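Local structure of TIR domain-containing adapter molecule 1 (Homo sapiens, 4BSX) at residues A[93-97]-A[123-128]; A[44-48]-A[63-67]; A[28-32]-A[108-112]; A[14-19]-A[49-53]. The protein acts as a signalling adaptor of Toll-like receptors in innate immunity, inducing interferon-beta, and probably also takes part in NF-kappa-B activation and apoptosis. The protein carries 2 engineered substitutions. All blocks are in the same frame, centred on the assembly; numbering follows the deposited sequence.

Contact 1. Residues A[93-97]-A[123-128]; sequences PDVSW and EAVRTL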
loop_
_atom_site.group_PDB
_atom_site.type_symbol
_atom_site.label_atom_id
_atom_site.label_comp_id
_atom_site.label_asym_id
_atom_site.label_seq_id
_atom_site.Cartn_x
_atom_site.Cartn_y
_atom_site.Cartn_z
ATOM N N PRO A 93 6.751 11.148 -2.644
ATOM C CA PRO A 93 5.405 11.198 -3.213
ATOM C C PRO A 93 4.345 11.230 -2.106
ATOM O O PRO A 93 4.572 10.795 -0.964
ATOM C CB PRO A 93 5.326 9.880 -3.951
ATOM C CG PRO A 93 6.051 8.958 -3.033
ATOM C CD PRO A 93 7.168 9.755 -2.430
ATOM N N ASP A 94 3.209 11.787 -2.462
ATOM C CA ASP A 94 1.958 11.615 -1.747
ATOM C C ASP A 94 1.642 10.120 -1.741
ATOM O O ASP A 94 1.589 9.510 -2.797
ATOM C CB ASP A 94 0.868 12.340 -2.535
ATOM C CG ASP A 94 -0.489 12.184 -1.925
ATOM O OD1 ASP A 94 -0.565 11.972 -0.688
ATOM O OD2 ASP A 94 -1.469 12.296 -2.697
ATOM N N VAL A 95 1.473 9.534 -0.553
ATOM C CA VAL A 95 1.244 8.096 -0.432
ATOM C C VAL A 95 -0.211 7.768 -0.054
ATOM O O VAL A 95 -0.546 6.622 0.184
ATOM C CB VAL A 95 2.236 7.420 0.593
ATOM C CG1 VAL A 95 3.679 7.728 0.224
ATOM C CG2 VAL A 95 1.884 7.776 2.069
ATOM N N SER A 96 -1.089 8.759 -0.004
ATOM C CA SER A 96 -2.364 8.568 0.687
ATOM C C SER A 96 -3.283 7.560 -0.038
ATOM O O SER A 96 -4.016 6.798 0.609
ATOM C CB SER A 96 -3.054 9.918 0.870
ATOM O OG SER A 96 -3.444 10.452 -0.394
ATOM N N TRP A 97 -3.191 7.516 -1.368
ATOM C CA TRP A 97 -4.071 6.690 -2.191
ATOM C C TRP A 97 -3.578 5.244 -2.090
ATOM O O TRP A 97 -4.337 4.316 -1.876
ATOM C CB TRP A 97 -4.073 7.176 -3.653
ATOM C CG TRP A 97 -5.213 6.621 -4.515
ATOM C CD1 TRP A 97 -5.998 5.536 -4.250
ATOM C CD2 TRP A 97 -5.684 7.155 -5.764
ATOM N NE1 TRP A 97 -6.926 5.357 -5.257
ATOM C CE2 TRP A 97 -6.751 6.336 -6.199
ATOM C CE3 TRP A 97 -5.306 8.248 -6.558
ATOM C CZ2 TRP A 97 -7.442 6.572 -7.400
ATOM C CZ3 TRP A 97 -5.977 8.470 -7.754
ATOM C CH2 TRP A 97 -7.042 7.646 -8.156
ATOM N N GLU A 123 -8.646 10.638 4.007
ATOM C CA GLU A 123 -7.416 11.400 3.930
ATOM C C GLU A 123 -6.939 11.486 2.497
ATOM O O GLU A 123 -6.381 12.492 2.091
ATOM C CB GLU A 123 -6.310 10.796 4.843
ATOM C CG GLU A 123 -6.649 10.955 6.322
ATOM C CD GLU A 123 -5.682 10.234 7.258
ATOM O OE1 GLU A 123 -4.678 9.679 6.762
ATOM O OE2 GLU A 123 -5.926 10.221 8.494
ATOM N N ALA A 124 -7.123 10.427 1.730
ATOM C CA ALA A 124 -6.673 10.457 0.346
ATOM C C ALA A 124 -7.514 11.479 -0.378
ATOM O O ALA A 124 -7.039 12.165 -1.270
ATOM C CB ALA A 124 -6.843 9.096 -0.310
ATOM N N VAL A 125 -8.794 11.538 -0.019
ATOM C CA VAL A 125 -9.738 12.363 -0.771
ATOM C C VAL A 125 -9.391 13.817 -0.445
ATOM O O VAL A 125 -9.258 14.641 -1.343
ATOM C CB VAL A 125 -11.208 11.998 -0.443
ATOM C CG1 VAL A 125 -12.151 13.091 -0.885
ATOM C CG2 VAL A 125 -11.591 10.695 -1.102
ATOM N N ARG A 126 -9.151 14.085 0.844
ATOM C CA ARG A 126 -8.658 15.377 1.310
ATOM C C ARG A 126 -7.379 15.770 0.610
ATOM O O ARG A 126 -7.272 16.853 0.088
ATOM C CB ARG A 126 -8.420 15.324 2.806
ATOM C CG ARG A 126 -8.319 16.676 3.488
ATOM C CD ARG A 126 -8.163 16.467 4.971
ATOM N NE ARG A 126 -9.106 15.442 5.408
ATOM C CZ ARG A 126 -8.921 14.644 6.448
ATOM N NH1 ARG A 126 -7.823 14.764 7.178
ATOM N NH2 ARG A 126 -9.838 13.729 6.752
ATOM N N THR A 127 -6.406 14.885 0.577
ATOM C CA THR A 127 -5.157 15.177 -0.106
ATOM C C THR A 127 -5.361 15.572 -1.598
ATOM O O THR A 127 -4.905 16.633 -2.009
ATOM C CB THR A 127 -4.206 14.001 0.041
ATOM O OG1 THR A 127 -3.861 13.854 1.412
ATOM C CG2 THR A 127 -2.945 14.231 -0.737
ATOM N N LEU A 128 -6.057 14.754 -2.391
ATOM C CA LEU A 128 -6.262 15.064 -3.805
ATOM C C LEU A 128 -7.063 16.390 -4.010
ATOM O O LEU A 128 -6.829 17.125 -4.941
ATOM C CB LEU A 128 -6.920 13.876 -4.545
ATOM C CG LEU A 128 -5.942 12.837 -5.130
ATOM C CD1 LEU A 128 -5.307 12.044 -4.019
ATOM C CD2 LEU A 128 -6.592 11.932 -6.155
#
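Ser96 fits as a knob into the hole made by Glu123, Ala124, Thr127 and Leu128, its OG 3.3 Å from Ala124 CA, and so sets the start of helix 96-108 against helix 114-130. The backbones come close here: Ser96 CA and Ala124 CA are 4.7 Å apart, with a small residue on each side. Thr127 CG2 faces the carboxylate of Asp94 from the opposite direction, 3.1 Å from Asp94 OD2. Further along, Leu128 CD2 approaches the six-membered part of the Trp97 indole obliquely, 3.9 Å from CZ3, the two side chains crossing near a right angle.

Asp94, Ser96 and Thr127 also make hydrogen bonds inside their own segments. Asp94 OD1 receives weak ones from Ser96 N and Ser96 OG, the latter held between its own backbone N and carbonyl carbon (chi1 67°). Thr127 OG1 donates to Glu123 O at 2.9 Å, an oxygen that also takes the helical bond from Thr127 N; the hydroxyl bond holds the side chain with CG2 turned to Asp94.

Asp94 OD2 also forms a salt bridge with Arg131, and Trp97 NE1 a hydrogen bond with Glu142. Helix 136-147 covers both Trp97 and Leu128 through Leu139, whereas Val95, at the N-cap position, packs on Leu75 of helix 71-79.

Contact 2. Residues A[44-48]-A[63-67]; sequences DLLHA and SLEAL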
loop_
_atom_site.group_PDB
_atom_site.type_symbol
_atom_site.label_atom_id
_atom_site.label_comp_id
_atom_site.label_asym_id
_atom_site.label_seq_id
_atom_site.Cartn_x
_atom_site.Cartn_y
_atom_site.Cartn_z
ATOM N N ASP A 44 0.284 -5.896 -5.451
ATOM C CA ASP A 44 1.683 -6.137 -5.800
ATOM C C ASP A 44 2.601 -5.452 -4.770
ATOM O O ASP A 44 3.569 -6.042 -4.315
ATOM C CB ASP A 44 1.998 -5.663 -7.220
ATOM C CG ASP A 44 1.536 -6.640 -8.284
ATOM O OD1 ASP A 44 1.284 -7.816 -7.946
ATOM O OD2 ASP A 44 1.449 -6.229 -9.461
ATOM N N LEU A 45 2.277 -4.224 -4.389
ATOM C CA LEU A 45 3.087 -3.480 -3.436
ATOM C C LEU A 45 2.962 -4.191 -2.078
ATOM O O LEU A 45 3.969 -4.448 -1.416
ATOM C CB LEU A 45 2.622 -2.001 -3.356
ATOM C CG LEU A 45 3.265 -1.086 -2.293
ATOM C CD1 LEU A 45 4.748 -0.975 -2.561
ATOM C CD2 LEU A 45 2.631 0.337 -2.208
ATOM N N LEU A 46 1.736 -4.561 -1.694
ATOM C CA LEU A 46 1.531 -5.311 -0.456
ATOM C C LEU A 46 2.261 -6.669 -0.451
ATOM O O LEU A 46 2.720 -7.141 0.599
ATOM C CB LEU A 46 0.053 -5.523 -0.174
ATOM C CG LEU A 46 -0.273 -6.054 1.242
ATOM C CD1 LEU A 46 0.218 -5.136 2.345
ATOM C CD2 LEU A 46 -1.765 -6.266 1.414
ATOM N N HIS A 47 2.382 -7.291 -1.603
ATOM C CA HIS A 47 3.138 -8.549 -1.696
ATOM C C HIS A 47 4.592 -8.280 -1.296
ATOM O O HIS A 47 5.220 -9.037 -0.535
ATOM C CB HIS A 47 3.024 -9.092 -3.132
ATOM C CG HIS A 47 3.929 -10.239 -3.434
ATOM N ND1 HIS A 47 3.739 -11.500 -2.906
ATOM C CD2 HIS A 47 5.022 -10.317 -4.229
ATOM C CE1 HIS A 47 4.713 -12.292 -3.319
ATOM N NE2 HIS A 47 5.495 -11.604 -4.132
ATOM N N ALA A 48 5.117 -7.167 -1.786
ATOM C CA ALA A 48 6.530 -6.812 -1.546
ATOM C C ALA A 48 6.785 -6.466 -0.077
ATOM O O ALA A 48 7.822 -6.837 0.500
ATOM C CB ALA A 48 6.959 -5.630 -2.465
ATOM N N SER A 63 10.763 -7.800 -6.630
ATOM C CA SER A 63 9.398 -7.366 -6.813
ATOM C C SER A 63 9.279 -5.839 -6.907
ATOM O O SER A 63 8.429 -5.306 -7.643
ATOM C CB SER A 63 8.544 -7.855 -5.645
ATOM O OG SER A 63 8.584 -9.278 -5.546
ATOM N N LEU A 64 10.085 -5.109 -6.145
ATOM C CA LEU A 64 9.918 -3.659 -6.164
ATOM C C LEU A 64 10.537 -3.128 -7.429
ATOM O O LEU A 64 10.078 -2.145 -7.983
ATOM C CB LEU A 64 10.538 -3.005 -4.932
ATOM C CG LEU A 64 9.722 -3.308 -3.664
ATOM C CD1 LEU A 64 10.597 -3.147 -2.451
ATOM C CD2 LEU A 64 8.486 -2.425 -3.580
ATOM N N GLU A 65 11.593 -3.784 -7.899
ATOM C CA GLU A 65 12.197 -3.369 -9.159
ATOM C C GLU A 65 11.188 -3.493 -10.321
ATOM O O GLU A 65 11.185 -2.674 -11.229
ATOM C CB GLU A 65 13.474 -4.158 -9.462
ATOM C CG GLU A 65 13.779 -4.347 -10.973
ATOM C CD GLU A 65 14.382 -3.120 -11.647
ATOM O OE1 GLU A 65 14.874 -2.229 -10.920
ATOM O OE2 GLU A 65 14.374 -3.062 -12.904
ATOM N N ALA A 66 10.324 -4.497 -10.288
ATOM C CA ALA A 66 9.314 -4.614 -11.321
ATOM C C ALA A 66 8.273 -3.519 -11.162
ATOM O O ALA A 66 7.472 -3.268 -12.068
ATOM C CB ALA A 66 8.655 -5.988 -11.263
ATOM N N LEU A 67 8.261 -2.862 -10.005
ATOM C CA LEU A 67 7.243 -1.843 -9.748
ATOM C C LEU A 67 7.771 -0.418 -9.869
ATOM O O LEU A 67 7.077 0.522 -9.524
ATOM C CB LEU A 67 6.592 -2.061 -8.361
ATOM C CG LEU A 67 5.754 -3.336 -8.160
ATOM C CD1 LEU A 67 5.288 -3.476 -6.730
ATOM C CD2 LEU A 67 4.556 -3.365 -9.089
#
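Leu64 and Leu67 carry most of the apolar contact between helix 57-65, with the turn that follows it, and the preceding helix 43-53. The CD2 methyl of Leu64 lies 3.7 Å from Ala48 CB and also meets Leu45 CD1 at 4.1 Å, where the two leucines cross obliquely. Leu67 forks over the backbone of the other helix: its CD1 is 3.9 Å from Leu45 N and equally near Asp44 C, while its CD2 touches Asp44 CB. The backbone bond from Leu67 N to Leu64 O, 2.8 Å long, secures the turn from which this leucine reaches back.

A polar edge completes the contact. Ser63 OG comes up to the rim of the His47 imidazole, near the ring plane and 3.9 Å from CD2. His47 CG is anti to the backbone N (chi1 170°), which swings the ring toward the serine. The hydroxyl itself is engaged with Glu59 O in its own helix.

Val72 and Val76 of helix 71-79 pack on Leu45, and Val76 on Leu64 as well. With methyl groups doing the touching and Ser63 OG bonded elsewhere, these consecutive helices are joined by shape and the hydrophobic effect, without a polar bond between the two segments.

Contact 3. Residues A[28-32]-A[108-112]; sequences YLKHK and EEKLC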
loop_
_atom_site.group_PDB
_atom_site.type_symbol
_atom_site.label_atom_id
_atom_site.label_comp_id
_atom_site.label_asym_id
_atom_site.label_seq_id
_atom_site.Cartn_x
_atom_site.Cartn_y
_atom_site.Cartn_z
ATOM N N TYR A 28 0.820 -16.956 4.353
ATOM C CA TYR A 28 -0.461 -16.932 3.667
ATOM C C TYR A 28 -0.556 -15.767 2.688
ATOM O O TYR A 28 -0.856 -15.982 1.525
ATOM C CB TYR A 28 -1.601 -16.838 4.676
ATOM C CG TYR A 28 -2.951 -16.639 4.022
ATOM C CD1 TYR A 28 -3.513 -17.640 3.198
ATOM C CD2 TYR A 28 -3.672 -15.444 4.197
ATOM C CE1 TYR A 28 -4.778 -17.456 2.568
ATOM C CE2 TYR A 28 -4.949 -15.248 3.563
ATOM C CZ TYR A 28 -5.473 -16.253 2.772
ATOM O OH TYR A 28 -6.695 -16.044 2.192
ATOM N N LEU A 29 -0.249 -14.535 3.133
ATOM C CA LEU A 29 -0.295 -13.370 2.232
ATOM C C LEU A 29 0.740 -13.430 1.104
ATOM O O LEU A 29 0.437 -13.114 -0.062
ATOM C CB LEU A 29 -0.191 -12.075 3.010
ATOM C CG LEU A 29 -1.422 -11.923 3.914
ATOM C CD1 LEU A 29 -1.355 -10.707 4.848
ATOM C CD2 LEU A 29 -2.688 -11.810 3.071
ATOM N N LYS A 30 1.944 -13.864 1.428
ATOM C CA LYS A 30 2.976 -14.025 0.408
ATOM C C LYS A 30 2.489 -14.993 -0.707
ATOM O O LYS A 30 2.690 -14.744 -1.903
ATOM C CB LYS A 30 4.275 -14.552 1.061
ATOM C CG LYS A 30 5.261 -15.182 0.077
ATOM C CD LYS A 30 6.447 -15.922 0.760
ATOM C CE LYS A 30 7.391 -16.509 -0.322
ATOM N NZ LYS A 30 8.604 -17.153 0.229
ATOM N N HIS A 31 1.887 -16.114 -0.315
ATOM C CA HIS A 31 1.569 -17.144 -1.275
ATOM C C HIS A 31 0.378 -16.663 -2.129
ATOM O O HIS A 31 0.341 -16.873 -3.347
ATOM C CB HIS A 31 1.202 -18.447 -0.540
ATOM C CG HIS A 31 2.329 -19.069 0.245
ATOM N ND1 HIS A 31 3.614 -19.179 -0.233
ATOM C CD2 HIS A 31 2.332 -19.624 1.477
ATOM C CE1 HIS A 31 4.368 -19.779 0.676
ATOM N NE2 HIS A 31 3.616 -20.044 1.721
ATOM N N LYS A 32 -0.578 -16.028 -1.450
ATOM C CA LYS A 32 -1.824 -15.515 -2.028
ATOM C C LYS A 32 -1.684 -14.240 -2.866
ATOM O O LYS A 32 -2.312 -14.109 -3.898
ATOM C CB LYS A 32 -2.804 -15.212 -0.895
ATOM C CG LYS A 32 -4.131 -14.705 -1.338
ATOM C CD LYS A 32 -5.045 -14.579 -0.130
ATOM C CE LYS A 32 -6.398 -14.006 -0.506
ATOM N NZ LYS A 32 -7.388 -13.994 0.601
ATOM N N GLU A 108 -9.829 -6.389 4.430
ATOM C CA GLU A 108 -10.442 -7.553 3.780
ATOM C C GLU A 108 -9.839 -8.864 4.302
ATOM O O GLU A 108 -10.488 -9.880 4.326
ATOM C CB GLU A 108 -10.246 -7.486 2.259
ATOM C CG GLU A 108 -11.045 -6.387 1.566
ATOM C CD GLU A 108 -12.454 -6.829 1.269
ATOM O OE1 GLU A 108 -12.614 -7.657 0.336
ATOM O OE2 GLU A 108 -13.394 -6.375 1.980
ATOM N N GLU A 109 -8.581 -8.835 4.692
ATOM C CA GLU A 109 -7.943 -9.996 5.260
ATOM C C GLU A 109 -8.237 -10.040 6.738
ATOM O O GLU A 109 -7.772 -10.930 7.445
ATOM C CB GLU A 109 -6.428 -9.955 5.025
ATOM C CG GLU A 109 -6.039 -10.159 3.534
ATOM C CD GLU A 109 -6.537 -11.481 2.953
ATOM O OE1 GLU A 109 -6.861 -12.418 3.714
ATOM O OE2 GLU A 109 -6.634 -11.600 1.728
ATOM N N LYS A 110 -8.989 -9.050 7.209
ATOM C CA LYS A 110 -9.337 -8.945 8.622
ATOM C C LYS A 110 -8.125 -8.761 9.508
ATOM O O LYS A 110 -8.161 -9.158 10.669
ATOM C CB LYS A 110 -10.144 -10.182 9.043
ATOM C CG LYS A 110 -11.428 -10.325 8.258
ATOM C CD LYS A 110 -12.038 -11.709 8.340
ATOM C CE LYS A 110 -13.412 -11.747 7.658
ATOM N NZ LYS A 110 -13.365 -11.322 6.209
ATOM N N LEU A 111 -7.071 -8.122 8.985
ATOM C CA LEU A 111 -5.891 -7.820 9.786
ATOM C C LEU A 111 -5.990 -6.479 10.491
ATOM O O LEU A 111 -5.111 -6.135 11.307
ATOM C CB LEU A 111 -4.639 -7.845 8.920
ATOM C CG LEU A 111 -4.372 -9.128 8.137
ATOM C CD1 LEU A 111 -2.978 -9.095 7.547
ATOM C CD2 LEU A 111 -4.549 -10.376 8.997
ATOM N N CYS A 112 -7.033 -5.721 10.147
ATOM C CA CYS A 112 -7.352 -4.430 10.781
ATOM C C CYS A 112 -8.831 -4.048 10.566
ATOM O O CYS A 112 -9.492 -4.563 9.679
ATOM C CB CYS A 112 -6.458 -3.320 10.234
ATOM S SG CYS A 112 -7.038 -2.689 8.670
#
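Lys32 and Glu109 form a salt bridge, NZ donating to Glu109 OE2 at 2.8 Å through the syn lone pair of that oxygen. The link ties helix 23-33 to the end of helix 96-108, where Lys110, with a positive phi, closes the last turn in a Schellman motif. The same ammonium group also donates to Tyr28 OH, 2.7 Å away and one turn earlier in its own helix. Lys32 reaches out fully extended, its CG anti to the backbone N (chi1 -179°), whereas Glu109 bends at chi2 (-58°) to bring its carboxylate across. The negative charge of Glu109 would favour the protonated form of the amine. A methionine in place of Lys32 would probably leave the carboxylate of Glu109 without its positive mate and set the Tyr28 hydroxyl free of its donor.

Glu109 OE1 comes to the edge of the Tyr28 ring and in its plane, 3.4 Å from CE2, with ring and carboxylate planes 71° apart. Beneath this polar surface lies the packing. Leu29 slides past Glu109 in the opposite direction, its CD2 3.8 Å from Glu109 CG, so the aliphatic part of the acid rests on a buried leucine. Val50 of helix 43-53 packs against Leu29, while Leu111 also touches Ile17 of helix 11-19 and Leu106 of helix 96-108. Where the loop comes back to helix 23-33, Leu29 and Leu111 reach toward each other tip to tip, CD1 to CD1 at 3.5 Å.

Contact 4. Residues A[14-19]-A[49-53]; sequences AFDILG and MVLLK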
loop_
_atom_site.group_PDB
_atom_site.type_symbol
_atom_site.label_atom_id
_atom_site.label_comp_id
_atom_site.label_asym_id
_atom_site.label_seq_id
_atom_site.Cartn_x
_atom_site.Cartn_y
_atom_site.Cartn_z
ATOM N N ALA A 14 0.850 0.260 8.498
ATOM C CA ALA A 14 0.522 -0.903 7.697
ATOM C C ALA A 14 1.616 -1.949 7.878
ATOM O O ALA A 14 1.326 -3.131 8.005
ATOM C CB ALA A 14 0.377 -0.537 6.222
ATOM N N PHE A 15 2.875 -1.538 7.888
ATOM C CA PHE A 15 3.962 -2.504 8.161
ATOM C C PHE A 15 3.795 -3.158 9.591
ATOM O O PHE A 15 4.074 -4.370 9.830
ATOM C CB PHE A 15 5.315 -1.807 8.035
ATOM C CG PHE A 15 5.925 -1.801 6.632
ATOM C CD1 PHE A 15 6.461 -2.955 6.076
ATOM C CD2 PHE A 15 6.046 -0.616 5.925
ATOM C CE1 PHE A 15 7.073 -2.923 4.815
ATOM C CE2 PHE A 15 6.650 -0.580 4.654
ATOM C CZ PHE A 15 7.169 -1.731 4.109
ATOM N N ASP A 16 3.328 -2.367 10.553
ATOM C CA ASP A 16 3.136 -2.879 11.912
ATOM C C ASP A 16 2.013 -3.902 11.974
ATOM O O ASP A 16 2.070 -4.884 12.707
ATOM C CB ASP A 16 2.871 -1.746 12.903
ATOM C CG ASP A 16 4.136 -0.908 13.195
ATOM O OD1 ASP A 16 5.241 -1.478 13.165
ATOM O OD2 ASP A 16 4.023 0.310 13.429
ATOM N N ILE A 17 0.974 -3.643 11.205
ATOM C CA ILE A 17 -0.156 -4.552 11.102
ATOM C C ILE A 17 0.267 -5.913 10.558
ATOM O O ILE A 17 -0.150 -6.940 11.083
ATOM C CB ILE A 17 -1.222 -3.954 10.242
ATOM C CG1 ILE A 17 -1.890 -2.812 11.014
ATOM C CG2 ILE A 17 -2.280 -5.002 9.904
ATOM C CD1 ILE A 17 -2.721 -1.900 10.157
ATOM N N LEU A 18 1.086 -5.890 9.507
ATOM C CA LEU A 18 1.748 -7.073 8.980
ATOM C C LEU A 18 2.602 -7.754 10.054
ATOM O O LEU A 18 2.489 -8.974 10.286
ATOM C CB LEU A 18 2.589 -6.676 7.754
ATOM C CG LEU A 18 1.773 -6.267 6.497
ATOM C CD1 LEU A 18 2.657 -6.056 5.283
ATOM C CD2 LEU A 18 0.700 -7.281 6.126
ATOM N N GLY A 19 3.445 -6.981 10.732
ATOM C CA GLY A 19 4.250 -7.529 11.805
ATOM C C GLY A 19 3.380 -8.268 12.808
ATOM O O GLY A 19 3.715 -9.394 13.228
HETATM N N MSE A 49 5.852 -5.721 0.518
HETATM C CA MSE A 49 5.932 -5.324 1.946
HETATM C C MSE A 49 5.847 -6.564 2.828
HETATM O O MSE A 49 6.552 -6.679 3.855
HETATM C CB MSE A 49 4.818 -4.343 2.288
HETATM C CG MSE A 49 5.001 -2.953 1.627
HETATM SE SE MSE A 49 3.355 -1.844 1.685
HETATM C CE MSE A 49 2.945 -1.731 3.558
ATOM N N VAL A 50 4.992 -7.503 2.423
ATOM C CA VAL A 50 4.879 -8.818 3.113
ATOM C C VAL A 50 6.210 -9.532 3.117
ATOM O O VAL A 50 6.653 -9.980 4.135
ATOM C CB VAL A 50 3.795 -9.703 2.473
ATOM C CG1 VAL A 50 3.986 -11.192 2.877
ATOM C CG2 VAL A 50 2.450 -9.195 2.912
ATOM N N LEU A 51 6.864 -9.593 1.963
ATOM C CA LEU A 51 8.191 -10.192 1.850
ATOM C C LEU A 51 9.235 -9.488 2.743
ATOM O O LEU A 51 10.096 -10.119 3.373
ATOM C CB LEU A 51 8.634 -10.111 0.391
ATOM C CG LEU A 51 7.834 -10.986 -0.542
ATOM C CD1 LEU A 51 8.147 -10.665 -2.008
ATOM C CD2 LEU A 51 8.142 -12.430 -0.229
ATOM N N LEU A 52 9.174 -8.162 2.771
ATOM C CA LEU A 52 10.071 -7.378 3.613
ATOM C C LEU A 52 9.863 -7.687 5.086
ATOM O O LEU A 52 10.836 -7.813 5.828
ATOM C CB LEU A 52 9.849 -5.877 3.379
ATOM C CG LEU A 52 10.323 -5.303 2.046
ATOM C CD1 LEU A 52 9.955 -3.846 1.951
ATOM C CD2 LEU A 52 11.820 -5.523 1.912
ATOM N N LYS A 53 8.603 -7.782 5.515
ATOM C CA LYS A 53 8.292 -8.134 6.907
ATOM C C LYS A 53 8.635 -9.609 7.269
ATOM O O LYS A 53 8.763 -9.976 8.437
ATOM C CB LYS A 53 6.808 -7.840 7.196
ATOM C CG LYS A 53 6.525 -7.621 8.707
ATOM C CD LYS A 53 7.132 -6.238 9.189
ATOM C CE LYS A 53 7.156 -6.104 10.726
ATOM N NZ LYS A 53 8.097 -5.052 11.237
HETATM O O HOH W 1 7.123 -2.330 11.124
#
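Met49, a selenomethionine, bends at chi3 (57°) and thereby folds its terminal methyl over the ring of Phe15. CE stands 4.0 Å from the centroid of the Phe15 ring and 11° off its normal, a CH-pi contact over the face. SE, 4.9 Å from the same centroid, adds a more distant Met-aromatic contact. The two side chains cross at about a right angle, with Met49 CG 3.5 Å from Phe15 CZ. Leu52 CD1 meets the ring at its edge, and Trp80 stacks with it from outside the two segments. An alanine at Phe15 is likely to open a gap beneath the Met49 methyl, set that flexible chain free to turn and deprive Trp80 of its stacking partner.

Segments 14-19 and 49-53, of helices 11-19 and 43-53, cross at -57° with their axes 9.8 Å apart at closest approach, in an all-helical domain noted for its structural similarity to IFIT proteins. Ala14 CB backs the same methyl of Met49, one turn before Leu18. That leucine lays its CD1 3.9 Å from Val50 CG2, while Leu26 and Leu106 from two further helices pack against it.

At the solvent-facing end Lys53 curls along helix 11-19. Its aliphatic chain passes over the backbone, with CE only 3.4 Å from Gly19 CA, a tight fit, and CD near Phe15 O. Lys53 NZ does not touch Asp16; a water bridges them, accepting from NZ at 2.9 Å and donating to Asp16 OD1.

In the fold
Contact 4 is the buried one of the set, contacts 1 and 2 are partly buried, and contact 3 lies at the surface. The chemistry follows: an aromatic and aliphatic core in contact 4, methyl packing in contact 2, a small-residue fit between a polar flank and an indole-leucine flank in contact 1, and a salt bridge above leucines in contact 3. Helix 43-53 serves both contacts 2 and 4, which meet where Leu46 CD1 touches Leu18 CD1 at 3.9 Å. Contact 3 joins this cluster through Lys30, which packs on Val50 and Leu51. Contact 1 stands apart, across the chain's centre, about 20 Å from contact 2 between centres, yet helix 96-108 runs from contact 1 to contact 3.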